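PDB 3PME: type C neurotoxin from Clostridium botulinum, which probably recognises gangliosides and phospholipid at the nerve-cell membrane, being the receptor-binding domain of a botulinum neurotoxin of the mosaic C/D serotype. Local coordinates for residues A[61-66]-A[173-177]; A[72-78]-A[137-143]; A[219-223]-A[286-290]; A[370-374]-A[383-389]. All blocks are in the same frame, centred on the assembly; numbering follows the deposited sequence.

Contact 1 (A[61-66]-A[173-177]); sequences LYSAIY and VKLDK
A surface contact between two loops, in which Tyr-66 and Leu-61 receive Leu-175, joins the loop leading into strand 68-77 to the one leading into strand 178-181. It illustrates how one tyrosine can serve a neighbouring loop with both ring and hydroxyl. The isobutyl group of Leu-175 lies along the ring, and CD1 of Leu-175 sits over the centre of one face, 3.8 Å from the centroid of the Tyr-66 ring in a CH-pi contact. At the far end of the same ring, the backbone N of Leu-175 donates to OH of Tyr-66 over 2.9 Å, somewhat bent at 145°. The carbonyl O of Val-173 meets the ring edge in its plane, 3.3 Å from CE1 of Tyr-66. Leu-61 crosses Leu-175 on another side: with its CG anti to the carbonyl carbon (chi1 -67°), it brings CD1 of Leu-61 to 4.1 Å from CB of Leu-175. The ammonium NZ of Lys-174 folds back onto O of Leu-175 at 2.9 Å, so both polar backbone atoms of this leucine are engaged. Face, edge and hydroxyl thus each meet a different group, which should restrict both the tilt and the slide of the phenol.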
loop_
_atom_site.group_PDB
_atom_site.type_symbol
_atom_site.label_atom_id
_atom_site.label_comp_id
_atom_site.label_asym_id
_atom_site.label_seq_id
_atom_site.Cartn_x
_atom_site.Cartn_y
_atom_site.Cartn_z
ATOM N N LEU A 61 8.741 32.343 -0.912
ATOM C CA LEU A 61 8.901 32.287 -2.365
ATOM C C LEU A 61 10.103 33.089 -2.839
ATOM O O LEU A 61 10.583 32.890 -3.953
ATOM C CB LEU A 61 7.633 32.756 -3.076
ATOM C CG LEU A 61 6.443 31.818 -2.889
ATOM C CD1 LEU A 61 5.283 32.283 -3.742
ATOM C CD2 LEU A 61 6.831 30.390 -3.234
ATOM N N TYR A 62 10.593 33.994 -1.998
ATOM C CA TYR A 62 11.789 34.745 -2.352
ATOM C C TYR A 62 13.018 33.962 -1.905
ATOM O O TYR A 62 13.715 34.342 -0.956
ATOM C CB TYR A 62 11.772 36.138 -1.724
ATOM C CG TYR A 62 12.849 37.043 -2.264
ATOM C CD1 TYR A 62 12.709 37.666 -3.501
ATOM C CD2 TYR A 62 14.010 37.274 -1.542
ATOM C CE1 TYR A 62 13.701 38.496 -3.993
ATOM C CE2 TYR A 62 15.000 38.100 -2.027
ATOM C CZ TYR A 62 14.841 38.706 -3.248
ATOM O OH TYR A 62 15.840 39.522 -3.720
ATOM N N SER A 63 13.275 32.863 -2.606
ATOM C CA SER A 63 14.303 31.910 -2.211
ATOM C C SER A 63 14.610 30.984 -3.381
ATOM O O SER A 63 14.127 31.194 -4.492
ATOM C CB SER A 63 13.818 31.071 -1.030
ATOM O OG SER A 63 12.809 30.162 -1.444
ATOM N N ALA A 64 15.394 29.945 -3.112
ATOM C CA ALA A 64 15.773 28.981 -4.138
ATOM C C ALA A 64 14.567 28.266 -4.732
ATOM O O ALA A 64 14.687 27.647 -5.779
ATOM C CB ALA A 64 16.752 27.966 -3.574
ATOM N N ILE A 65 13.418 28.357 -4.061
ATOM C CA ILE A 65 12.196 27.680 -4.507
ATOM C C ILE A 65 11.817 28.087 -5.922
ATOM O O ILE A 65 11.222 27.311 -6.672
ATOM C CB ILE A 65 10.997 27.970 -3.572
ATOM C CG1 ILE A 65 9.907 26.915 -3.759
ATOM C CG2 ILE A 65 10.428 29.358 -3.812
ATOM C CD1 ILE A 65 10.266 25.576 -3.193
ATOM N N TYR A 66 12.171 29.309 -6.299
ATOM C CA TYR A 66 11.856 29.768 -7.639
ATOM C C TYR A 66 12.804 29.178 -8.682
ATOM O O TYR A 66 12.524 29.231 -9.876
ATOM C CB TYR A 66 11.848 31.296 -7.700
ATOM C CG TYR A 66 10.463 31.891 -7.835
ATOM C CD1 TYR A 66 9.705 31.667 -8.974
ATOM C CD2 TYR A 66 9.926 32.690 -6.836
ATOM C CE1 TYR A 66 8.448 32.217 -9.114
ATOM C CE2 TYR A 66 8.662 33.240 -6.956
ATOM C CZ TYR A 66 7.929 33.001 -8.104
ATOM O OH TYR A 66 6.678 33.547 -8.244
ATOM N N VAL A 173 7.079 31.626 -14.796
ATOM C CA VAL A 173 6.062 31.000 -13.963
ATOM C C VAL A 173 5.895 31.871 -12.720
ATOM O O VAL A 173 6.875 32.206 -12.054
ATOM C CB VAL A 173 6.452 29.564 -13.552
ATOM C CG1 VAL A 173 5.442 29.015 -12.553
ATOM C CG2 VAL A 173 6.539 28.661 -14.778
ATOM N N LYS A 174 4.662 32.276 -12.440
ATOM C CA LYS A 174 4.359 33.038 -11.235
ATOM C C LYS A 174 3.785 32.054 -10.240
ATOM O O LYS A 174 2.676 31.567 -10.437
ATOM C CB LYS A 174 3.335 34.141 -11.551
ATOM C CG LYS A 174 2.797 34.913 -10.351
ATOM C CD LYS A 174 3.886 35.691 -9.649
ATOM C CE LYS A 174 3.329 36.533 -8.502
ATOM N NZ LYS A 174 2.666 35.659 -7.474
ATOM N N LEU A 175 4.555 31.741 -9.205
ATOM C CA LEU A 175 4.085 30.850 -8.144
ATOM C C LEU A 175 3.143 31.604 -7.241
ATOM O O LEU A 175 3.271 32.814 -7.063
ATOM C CB LEU A 175 5.249 30.330 -7.302
ATOM C CG LEU A 175 6.270 29.465 -8.036
ATOM C CD1 LEU A 175 7.474 29.195 -7.154
ATOM C CD2 LEU A 175 5.623 28.171 -8.537
ATOM N N ASP A 176 2.196 30.877 -6.670
ATOM C CA ASP A 176 1.277 31.454 -5.708
ATOM C C ASP A 176 1.495 30.864 -4.316
ATOM O O ASP A 176 1.903 29.707 -4.175
ATOM C CB ASP A 176 -0.157 31.222 -6.150
ATOM C CG ASP A 176 -1.122 32.161 -5.467
ATOM O OD1 ASP A 176 -1.122 33.363 -5.809
ATOM O OD2 ASP A 176 -1.864 31.708 -4.576
ATOM N N LYS A 177 1.202 31.663 -3.292
ATOM C CA LYS A 177 1.409 31.238 -1.911
ATOM C C LYS A 177 0.301 30.315 -1.400
ATOM O O LYS A 177 0.446 29.705 -0.342
ATOM C CB LYS A 177 1.514 32.455 -0.993
ATOM C CG LYS A 177 0.190 33.160 -0.782
ATOM C CD LYS A 177 0.400 34.540 -0.191
ATOM C CE LYS A 177 -0.928 35.200 0.152
ATOM N NZ LYS A 177 -1.647 34.436 1.202
#

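Contact 2 (A[72-78]-A[137-143]); sequences SFWIKIS and TNKWFFV
Ser-72 rests its CB against Phe-142, 3.8 Å from CZ of that ring. At Phe-73 a hydrogen-bonded antiparallel pair with Val-143 follows; the Phe-73 ring, with CG between the backbone N and the carbonyl carbon (chi1 56°), lies alongside the valine, whose CB stands over one ring face. Trp-74 projects to the other side of the sheet. CB of Phe-142 is centred above the six-membered ring of the Trp-74 indole, 3.6 Å from that centroid, while the phenyl plane is turned 40° from the indole. The indole NE1 is held by Gln-217 of helix 207-218. This is a worked case of adjacent antiparallel strands, 68-77 and 141-148, in the lectin-related N-terminal half of the receptor-binding domain. Ile-75 pairs with Phe-141 and lays CG2 over that ring, 3.5 Å from CZ of Phe-141. Beyond it the aliphatic chain of Lys-76 runs across the Trp-140 indole, with CD of Lys-76 3.6 Å from the centroid of the five-membered ring. Its NZ reaches OD1 of Asn-138 at 2.9 Å, from above the amide plane, and forms a salt bridge with Asp-409. A water bridges N of Ile-77 and O of Lys-139, and Ser-78 then caps the following helix.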
loop_
_atom_site.group_PDB
_atom_site.type_symbol
_atom_site.label_atom_id
_atom_site.label_comp_id
_atom_site.label_asym_id
_atom_site.label_seq_id
_atom_site.Cartn_x
_atom_site.Cartn_y
_atom_site.Cartn_z
ATOM N N SER A 72 6.874 16.038 -2.365
ATOM C CA SER A 72 6.704 14.613 -2.111
ATOM C C SER A 72 5.444 14.346 -1.299
ATOM O O SER A 72 5.037 15.165 -0.490
ATOM C CB SER A 72 7.926 14.023 -1.409
ATOM O OG SER A 72 8.023 14.476 -0.067
ATOM N N PHE A 73 4.821 13.197 -1.536
ATOM C CA PHE A 73 3.628 12.793 -0.788
ATOM C C PHE A 73 3.281 11.390 -1.223
ATOM O O PHE A 73 3.759 10.935 -2.259
ATOM C CB PHE A 73 2.438 13.709 -1.104
ATOM C CG PHE A 73 2.103 13.800 -2.576
ATOM C CD1 PHE A 73 2.740 14.736 -3.384
ATOM C CD2 PHE A 73 1.153 12.967 -3.149
ATOM C CE1 PHE A 73 2.450 14.829 -4.735
ATOM C CE2 PHE A 73 0.847 13.050 -4.504
ATOM C CZ PHE A 73 1.507 13.990 -5.312
ATOM N N TRP A 74 2.451 10.700 -0.440
ATOM C CA TRP A 74 1.892 9.428 -0.881
ATOM C C TRP A 74 0.445 9.669 -1.259
ATOM O O TRP A 74 -0.215 10.542 -0.698
ATOM C CB TRP A 74 1.934 8.379 0.240
ATOM C CG TRP A 74 3.295 8.110 0.771
ATOM C CD1 TRP A 74 4.104 8.983 1.440
ATOM C CD2 TRP A 74 4.012 6.875 0.690
ATOM N NE1 TRP A 74 5.277 8.367 1.778
ATOM C CE2 TRP A 74 5.253 7.073 1.324
ATOM C CE3 TRP A 74 3.721 5.616 0.146
ATOM C CZ2 TRP A 74 6.209 6.063 1.421
ATOM C CZ3 TRP A 74 4.670 4.609 0.250
ATOM C CH2 TRP A 74 5.898 4.838 0.884
ATOM N N ILE A 75 -0.068 8.875 -2.188
ATOM C CA ILE A 75 -1.455 9.000 -2.598
ATOM C C ILE A 75 -2.070 7.603 -2.787
ATOM O O ILE A 75 -1.367 6.636 -3.103
ATOM C CB ILE A 75 -1.569 9.869 -3.884
ATOM C CG1 ILE A 75 -3.023 10.278 -4.164
ATOM C CG2 ILE A 75 -0.889 9.179 -5.079
ATOM C CD1 ILE A 75 -3.137 11.444 -5.159
ATOM N N LYS A 76 -3.380 7.529 -2.578
ATOM C CA LYS A 76 -4.144 6.287 -2.672
ATOM C C LYS A 76 -5.482 6.688 -3.281
ATOM O O LYS A 76 -6.212 7.489 -2.696
ATOM C CB LYS A 76 -4.337 5.685 -1.278
ATOM C CG LYS A 76 -5.226 4.456 -1.241
ATOM C CD LYS A 76 -5.210 3.857 0.164
ATOM C CE LYS A 76 -6.146 2.643 0.280
ATOM N NZ LYS A 76 -7.573 3.071 0.295
ATOM N N ILE A 77 -5.786 6.170 -4.470
ATOM C CA ILE A 77 -6.930 6.626 -5.255
ATOM C C ILE A 77 -7.938 5.482 -5.432
ATOM O O ILE A 77 -7.594 4.424 -5.932
ATOM C CB ILE A 77 -6.486 7.191 -6.623
ATOM C CG1 ILE A 77 -5.411 8.265 -6.427
ATOM C CG2 ILE A 77 -7.667 7.791 -7.368
ATOM C CD1 ILE A 77 -4.560 8.492 -7.662
ATOM N N SER A 78 -9.177 5.692 -4.998
ATOM C CA SER A 78 -10.170 4.623 -5.036
ATOM C C SER A 78 -10.373 4.040 -6.431
ATOM O O SER A 78 -10.093 4.683 -7.444
ATOM C CB SER A 78 -11.508 5.105 -4.461
ATOM O OG SER A 78 -12.221 5.903 -5.397
ATOM N N THR A 137 -4.085 0.816 -8.486
ATOM C CA THR A 137 -5.440 1.241 -8.150
ATOM C C THR A 137 -5.732 0.964 -6.667
ATOM O O THR A 137 -5.602 -0.168 -6.206
ATOM C CB THR A 137 -6.491 0.539 -9.031
ATOM O OG1 THR A 137 -6.258 0.867 -10.408
ATOM C CG2 THR A 137 -7.881 1.020 -8.647
ATOM N N ASN A 138 -6.124 2.016 -5.944
ATOM C CA ASN A 138 -6.402 1.983 -4.507
ATOM C C ASN A 138 -5.247 1.521 -3.624
ATOM O O ASN A 138 -5.466 1.069 -2.490
ATOM C CB ASN A 138 -7.654 1.148 -4.187
ATOM C CG ASN A 138 -8.216 1.465 -2.816
ATOM O OD1 ASN A 138 -8.320 2.637 -2.440
ATOM N ND2 ASN A 138 -8.610 0.424 -2.069
ATOM N N LYS A 139 -4.021 1.631 -4.129
ATOM C CA LYS A 139 -2.840 1.285 -3.352
ATOM C C LYS A 139 -2.066 2.556 -3.056
ATOM O O LYS A 139 -1.975 3.436 -3.906
ATOM C CB LYS A 139 -1.935 0.313 -4.121
ATOM C CG LYS A 139 -2.591 -1.014 -4.407
ATOM C CD LYS A 139 -1.647 -1.965 -5.099
ATOM C CE LYS A 139 -2.375 -3.261 -5.446
ATOM N NZ LYS A 139 -1.589 -4.073 -6.411
ATOM N N TRP A 140 -1.543 2.676 -1.845
ATOM C CA TRP A 140 -0.656 3.803 -1.547
ATOM C C TRP A 140 0.587 3.719 -2.418
ATOM O O TRP A 140 1.251 2.688 -2.440
ATOM C CB TRP A 140 -0.184 3.732 -0.108
ATOM C CG TRP A 140 -1.220 4.041 0.937
ATOM C CD1 TRP A 140 -1.920 3.146 1.700
ATOM C CD2 TRP A 140 -1.641 5.340 1.359
ATOM N NE1 TRP A 140 -2.750 3.816 2.571
ATOM C CE2 TRP A 140 -2.586 5.163 2.391
ATOM C CE3 TRP A 140 -1.296 6.641 0.974
ATOM C CZ2 TRP A 140 -3.213 6.239 3.024
ATOM C CZ3 TRP A 140 -1.904 7.704 1.614
ATOM C CH2 TRP A 140 -2.851 7.498 2.624
ATOM N N PHE A 141 0.914 4.806 -3.117
ATOM C CA PHE A 141 2.233 4.901 -3.747
ATOM C C PHE A 141 2.863 6.258 -3.466
ATOM O O PHE A 141 2.158 7.231 -3.200
ATOM C CB PHE A 141 2.212 4.546 -5.246
ATOM C CG PHE A 141 1.334 5.428 -6.095
ATOM C CD1 PHE A 141 -0.013 5.144 -6.259
ATOM C CD2 PHE A 141 1.875 6.496 -6.814
ATOM C CE1 PHE A 141 -0.820 5.932 -7.071
ATOM C CE2 PHE A 141 1.082 7.288 -7.640
ATOM C CZ PHE A 141 -0.270 7.009 -7.774
ATOM N N PHE A 142 4.189 6.282 -3.472
ATOM C CA PHE A 142 4.967 7.470 -3.109
ATOM C C PHE A 142 5.336 8.272 -4.359
ATOM O O PHE A 142 5.947 7.752 -5.304
ATOM C CB PHE A 142 6.220 7.047 -2.344
ATOM C CG PHE A 142 7.095 8.197 -1.923
ATOM C CD1 PHE A 142 6.584 9.223 -1.138
ATOM C CD2 PHE A 142 8.432 8.236 -2.302
ATOM C CE1 PHE A 142 7.393 10.288 -0.741
ATOM C CE2 PHE A 142 9.244 9.286 -1.905
ATOM C CZ PHE A 142 8.725 10.313 -1.124
ATOM N N VAL A 143 4.952 9.540 -4.351
ATOM C CA VAL A 143 5.212 10.431 -5.481
ATOM C C VAL A 143 6.273 11.445 -5.098
ATOM O O VAL A 143 6.284 11.963 -3.972
ATOM C CB VAL A 143 3.928 11.183 -5.901
ATOM C CG1 VAL A 143 4.217 12.207 -7.016
ATOM C CG2 VAL A 143 2.846 10.192 -6.331
HETATM O O HOH W 1 -3.741 4.549 -5.683
#

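Contact 3 (A[219-223]-A[286-290]); sequences LRNVI and RILNG
Val-222 and Leu-288 lean obliquely across one another where two loops of the C-terminal half are bridged, with CG2 of Val-222 4.0 Å from CD2 of Leu-288. Both first bonds point away from the opposite segment overall; CB of Leu-288 nevertheless brushes O of Asn-221, and side chain meets side chain at the branch ends. For Leu-288, CG lies anti to the carbonyl carbon (chi1 -57°), which carries CD2 back to the other loop, where it also passes 3.5 Å from O of Asn-221. Ile-223 approaches from the other side of the bridged backbones. Its CG1 lies close to O of Ile-287 and is 4.0 Å from CG2 of that residue, while CD1 reaches on to CA of Asn-289, 3.8 Å away. At the margin, Leu-219 and Arg-286 cross at about a right angle: the extended arginine chain brings NH1 to 3.7 Å from CD1 of Leu-219, a van der Waals touch of a methyl on the guanidinium. Two backbone bonds carry the pairing, N of Asn-289 to O of Asn-221 at 2.8 Å and N of Ile-223 to O of Ile-287 at 2.9 Å. They form a single bridge, so the example shows loops pairing as strands do without extending a sheet. A type I turn from Leu-219 to Val-222 follows helix 207-218 directly, and Asn-347 joins the two loops by bonding to O of Arg-220 and OD1 of Asn-289. The chemistry implies that the backbone bonds probably fix the register, while the hydrocarbon branches pack around them.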
loop_
_atom_site.group_PDB
_atom_site.type_symbol
_atom_site.label_atom_id
_atom_site.label_comp_id
_atom_site.label_asym_id
_atom_site.label_seq_id
_atom_site.Cartn_x
_atom_site.Cartn_y
_atom_site.Cartn_z
ATOM N N LEU A 219 7.474 3.060 6.554
ATOM C CA LEU A 219 7.384 2.368 7.850
ATOM C C LEU A 219 7.747 0.902 7.706
ATOM O O LEU A 219 6.884 0.019 7.735
ATOM C CB LEU A 219 6.001 2.523 8.486
ATOM C CG LEU A 219 5.432 3.932 8.626
ATOM C CD1 LEU A 219 4.145 3.869 9.442
ATOM C CD2 LEU A 219 6.431 4.878 9.286
ATOM N N ARG A 220 9.034 0.648 7.548
ATOM C CA ARG A 220 9.516 -0.698 7.319
ATOM C C ARG A 220 9.240 -1.626 8.503
ATOM O O ARG A 220 9.309 -2.835 8.348
ATOM C CB ARG A 220 11.011 -0.691 6.993
ATOM C CG ARG A 220 11.346 -0.002 5.680
ATOM C CD ARG A 220 12.316 -0.831 4.856
ATOM N NE ARG A 220 12.614 -0.196 3.574
ATOM C CZ ARG A 220 12.042 -0.523 2.417
ATOM N NH1 ARG A 220 11.139 -1.491 2.368
ATOM N NH2 ARG A 220 12.383 0.112 1.304
ATOM N N ASN A 221 8.950 -1.067 9.677
ATOM C CA ASN A 221 8.593 -1.904 10.831
ATOM C C ASN A 221 7.234 -2.547 10.708
ATOM O O ASN A 221 6.930 -3.503 11.429
ATOM C CB ASN A 221 8.567 -1.093 12.122
ATOM C CG ASN A 221 9.942 -0.712 12.596
ATOM O OD1 ASN A 221 10.938 -1.232 12.108
ATOM N ND2 ASN A 221 10.003 0.197 13.558
ATOM N N VAL A 222 6.404 -1.992 9.836
ATOM C CA VAL A 222 4.984 -2.314 9.830
ATOM C C VAL A 222 4.664 -3.201 8.640
ATOM O O VAL A 222 4.971 -2.855 7.503
ATOM C CB VAL A 222 4.126 -1.026 9.776
ATOM C CG1 VAL A 222 2.645 -1.367 9.770
ATOM C CG2 VAL A 222 4.465 -0.101 10.964
ATOM N N ILE A 223 4.074 -4.367 8.895
ATOM C CA ILE A 223 3.645 -5.206 7.786
ATOM C C ILE A 223 2.467 -4.510 7.126
ATOM O O ILE A 223 1.685 -3.849 7.803
ATOM C CB ILE A 223 3.200 -6.606 8.260
ATOM C CG1 ILE A 223 4.272 -7.246 9.146
ATOM C CG2 ILE A 223 2.878 -7.487 7.064
ATOM C CD1 ILE A 223 5.576 -7.572 8.434
ATOM N N ARG A 286 -1.204 -2.730 15.271
ATOM C CA ARG A 286 -0.415 -2.984 14.066
ATOM C C ARG A 286 0.448 -4.220 14.203
ATOM O O ARG A 286 1.015 -4.486 15.270
ATOM C CB ARG A 286 0.459 -1.777 13.721
ATOM C CG ARG A 286 -0.323 -0.554 13.304
ATOM C CD ARG A 286 0.602 0.633 13.110
ATOM N NE ARG A 286 -0.086 1.735 12.446
ATOM C CZ ARG A 286 0.520 2.841 12.013
ATOM N NH1 ARG A 286 1.821 2.996 12.198
ATOM N NH2 ARG A 286 -0.183 3.792 11.413
ATOM N N ILE A 287 0.539 -4.979 13.116
ATOM C CA ILE A 287 1.404 -6.145 13.059
ATOM C C ILE A 287 2.777 -5.727 12.559
ATOM O O ILE A 287 2.908 -5.128 11.491
ATOM C CB ILE A 287 0.807 -7.232 12.164
ATOM C CG1 ILE A 287 -0.549 -7.668 12.736
ATOM C CG2 ILE A 287 1.753 -8.422 12.084
ATOM C CD1 ILE A 287 -1.292 -8.690 11.881
ATOM N N LEU A 288 3.797 -6.027 13.347
ATOM C CA LEU A 288 5.148 -5.568 13.059
ATOM C C LEU A 288 6.038 -6.666 12.517
ATOM O O LEU A 288 5.839 -7.847 12.771
ATOM C CB LEU A 288 5.790 -4.981 14.320
ATOM C CG LEU A 288 5.020 -3.841 14.976
ATOM C CD1 LEU A 288 5.837 -3.243 16.121
ATOM C CD2 LEU A 288 4.637 -2.758 13.971
ATOM N N ASN A 289 7.036 -6.246 11.757
ATOM C CA ASN A 289 8.080 -7.126 11.298
ATOM C C ASN A 289 8.660 -8.002 12.417
ATOM O O ASN A 289 9.153 -7.493 13.430
ATOM C CB ASN A 289 9.163 -6.249 10.654
ATOM C CG ASN A 289 10.298 -7.047 10.085
ATOM O OD1 ASN A 289 10.095 -7.990 9.322
ATOM N ND2 ASN A 289 11.521 -6.672 10.455
ATOM N N GLY A 290 8.582 -9.321 12.236
ATOM C CA GLY A 290 9.070 -10.273 13.216
ATOM C C GLY A 290 8.074 -10.733 14.281
ATOM O O GLY A 290 8.405 -11.578 15.114
#

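Contact 4 (A[370-374]-A[383-389]); sequences ADIYK and AYTPVAV
Ile-372 lays its CG1 over one face of the Tyr-384 ring, offset toward the rim and 3.9 Å from the centroid, a CH-pi contact. The two side chains run side by side in the same direction from a non-hydrogen-bonded pair; CG of Tyr-384 is anti to its carbonyl carbon (chi1 -68°), which sets the ring beneath the isoleucine. The same phenol meets Tyr-244 edge-to-face and takes a cation-pi contact from Arg-247. Across the sheet, on the side of Asp-371 and Thr-385, the Tyr-373 ring crosses Val-387 obliquely, with CE2 of Tyr-373 3.5 Å from CG2 of Val-387, and its hydroxyl comes near CG1 of Val-389. Such a division of partners between two faces is what a two-stranded antiparallel hairpin provides, and strands 366-373 and 383-389 form one within the beta-trefoil half of the receptor-binding domain. Asp-371 pairs with Thr-385 through bonds in both directions, N of Thr-385 to O of Asp-371 measuring 2.9 Å. One carboxylate oxygen, OD1 of Asp-371, also receives the backbone N of Ile-372 at 2.7 Å, approached from above the carboxylate plane. Tyr-373 and Ala-383 form the next hydrogen-bonded pair, the amide of Ala-383 donating to O of Tyr-373 over 2.8 Å. O of Ala-383 is gripped twice, by N of Tyr-373 and by OG1 of Thr-385 at 2.9 Å, the hydroxyl arriving from well above the carbonyl plane.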
loop_
_atom_site.group_PDB
_atom_site.type_symbol
_atom_site.label_atom_id
_atom_site.label_comp_id
_atom_site.label_asym_id
_atom_site.label_seq_id
_atom_site.Cartn_x
_atom_site.Cartn_y
_atom_site.Cartn_z
ATOM N N ALA A 370 3.372 -21.348 -1.789
ATOM C CA ALA A 370 2.265 -21.996 -2.480
ATOM C C ALA A 370 2.743 -22.540 -3.818
ATOM O O ALA A 370 3.490 -21.882 -4.534
ATOM C CB ALA A 370 1.102 -21.029 -2.680
ATOM N N ASP A 371 2.288 -23.737 -4.158
ATOM C CA ASP A 371 2.669 -24.370 -5.420
ATOM C C ASP A 371 1.700 -25.517 -5.655
ATOM O O ASP A 371 0.875 -25.835 -4.784
ATOM C CB ASP A 371 4.117 -24.891 -5.339
ATOM C CG ASP A 371 4.750 -25.187 -6.718
ATOM O OD1 ASP A 371 4.091 -25.053 -7.774
ATOM O OD2 ASP A 371 5.940 -25.569 -6.724
ATOM N N ILE A 372 1.805 -26.139 -6.826
ATOM C CA ILE A 372 1.020 -27.319 -7.157
ATOM C C ILE A 372 1.731 -28.542 -6.585
ATOM O O ILE A 372 2.835 -28.895 -7.001
ATOM C CB ILE A 372 0.847 -27.446 -8.693
ATOM C CG1 ILE A 372 0.085 -26.230 -9.225
ATOM C CG2 ILE A 372 0.134 -28.732 -9.059
ATOM C CD1 ILE A 372 0.144 -26.073 -10.740
ATOM N N TYR A 373 1.104 -29.162 -5.595
ATOM C CA TYR A 373 1.643 -30.343 -4.939
ATOM C C TYR A 373 0.618 -31.465 -4.972
ATOM O O TYR A 373 -0.518 -31.278 -5.423
ATOM C CB TYR A 373 1.949 -30.029 -3.464
ATOM C CG TYR A 373 3.239 -29.268 -3.242
ATOM C CD1 TYR A 373 4.459 -29.929 -3.251
ATOM C CD2 TYR A 373 3.239 -27.899 -2.989
ATOM C CE1 TYR A 373 5.645 -29.255 -3.037
ATOM C CE2 TYR A 373 4.433 -27.215 -2.765
ATOM C CZ TYR A 373 5.629 -27.898 -2.801
ATOM O OH TYR A 373 6.826 -27.241 -2.584
ATOM N N LYS A 374 1.027 -32.631 -4.478
ATOM C CA LYS A 374 0.099 -33.701 -4.133
ATOM C C LYS A 374 0.058 -33.729 -2.608
ATOM O O LYS A 374 0.850 -34.420 -1.982
ATOM C CB LYS A 374 0.618 -35.033 -4.670
ATOM C CG LYS A 374 0.680 -35.106 -6.198
ATOM C CD LYS A 374 1.411 -36.369 -6.636
ATOM C CE LYS A 374 1.275 -36.606 -8.121
ATOM N NZ LYS A 374 1.840 -35.468 -8.861
ATOM N N ALA A 383 -3.081 -30.406 -6.252
ATOM C CA ALA A 383 -3.843 -29.259 -5.772
ATOM C C ALA A 383 -2.913 -28.069 -5.619
ATOM O O ALA A 383 -1.736 -28.239 -5.324
ATOM C CB ALA A 383 -4.503 -29.591 -4.423
ATOM N N TYR A 384 -3.437 -26.864 -5.816
ATOM C CA TYR A 384 -2.703 -25.667 -5.425
ATOM C C TYR A 384 -2.743 -25.639 -3.904
ATOM O O TYR A 384 -3.828 -25.677 -3.317
ATOM C CB TYR A 384 -3.358 -24.418 -5.998
ATOM C CG TYR A 384 -3.287 -24.284 -7.500
ATOM C CD1 TYR A 384 -4.171 -24.971 -8.324
ATOM C CD2 TYR A 384 -2.363 -23.427 -8.092
ATOM C CE1 TYR A 384 -4.115 -24.820 -9.711
ATOM C CE2 TYR A 384 -2.295 -23.277 -9.471
ATOM C CZ TYR A 384 -3.181 -23.979 -10.266
ATOM O OH TYR A 384 -3.133 -23.829 -11.637
ATOM N N THR A 385 -1.572 -25.606 -3.273
ATOM C CA THR A 385 -1.501 -25.890 -1.838
ATOM C C THR A 385 -0.575 -24.905 -1.136
ATOM O O THR A 385 0.546 -24.671 -1.597
ATOM C CB THR A 385 -0.954 -27.313 -1.588
ATOM O OG1 THR A 385 -1.660 -28.260 -2.409
ATOM C CG2 THR A 385 -1.083 -27.700 -0.108
ATOM N N PRO A 386 -1.038 -24.312 -0.022
ATOM C CA PRO A 386 -0.116 -23.592 0.857
ATOM C C PRO A 386 0.592 -24.622 1.737
ATOM O O PRO A 386 -0.074 -25.470 2.347
ATOM C CB PRO A 386 -1.050 -22.718 1.698
ATOM C CG PRO A 386 -2.311 -23.569 1.836
ATOM C CD PRO A 386 -2.402 -24.379 0.534
ATOM N N VAL A 387 1.921 -24.563 1.775
ATOM C CA VAL A 387 2.720 -25.543 2.507
ATOM C C VAL A 387 3.821 -24.850 3.288
ATOM O O VAL A 387 4.217 -23.737 2.950
ATOM C CB VAL A 387 3.377 -26.599 1.560
ATOM C CG1 VAL A 387 2.322 -27.518 0.948
ATOM C CG2 VAL A 387 4.214 -25.918 0.476
ATOM N N ALA A 388 4.317 -25.518 4.325
ATOM C CA ALA A 388 5.510 -25.080 5.036
ATOM C C ALA A 388 6.675 -25.953 4.577
ATOM O O ALA A 388 6.592 -27.184 4.645
ATOM C CB ALA A 388 5.297 -25.220 6.543
ATOM N N VAL A 389 7.743 -25.335 4.079
ATOM C CA VAL A 389 8.888 -26.115 3.595
ATOM C C VAL A 389 10.187 -25.802 4.333
ATOM O O VAL A 389 10.440 -24.662 4.735
ATOM C CB VAL A 389 9.123 -25.939 2.069
ATOM C CG1 VAL A 389 7.820 -26.100 1.316
ATOM C CG2 VAL A 389 9.738 -24.585 1.760
#

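Read from the N terminus, the chain opens contact 1 at residues 61-66, then runs into strand 68-77, where residues 72-78 pair with 137-143 (contact 2) before 173-177 closes contact 1; contact 2 is nested within contact 1, though their nearest atoms stay about 10 Å apart. Both belong to the N-terminal, lectin-related half, one between two surface loops and one deep in its sheet. After helix 207-218 the chain enters contact 3, which closes a loop of 62 residues in the C-terminal half, and later the short hairpin of contact 4. Contacts 3 and 4 follow in series, nothing crossing. Contact 3 comes within about 6 Å of contact 2, nearest atoms, near the junction of the halves.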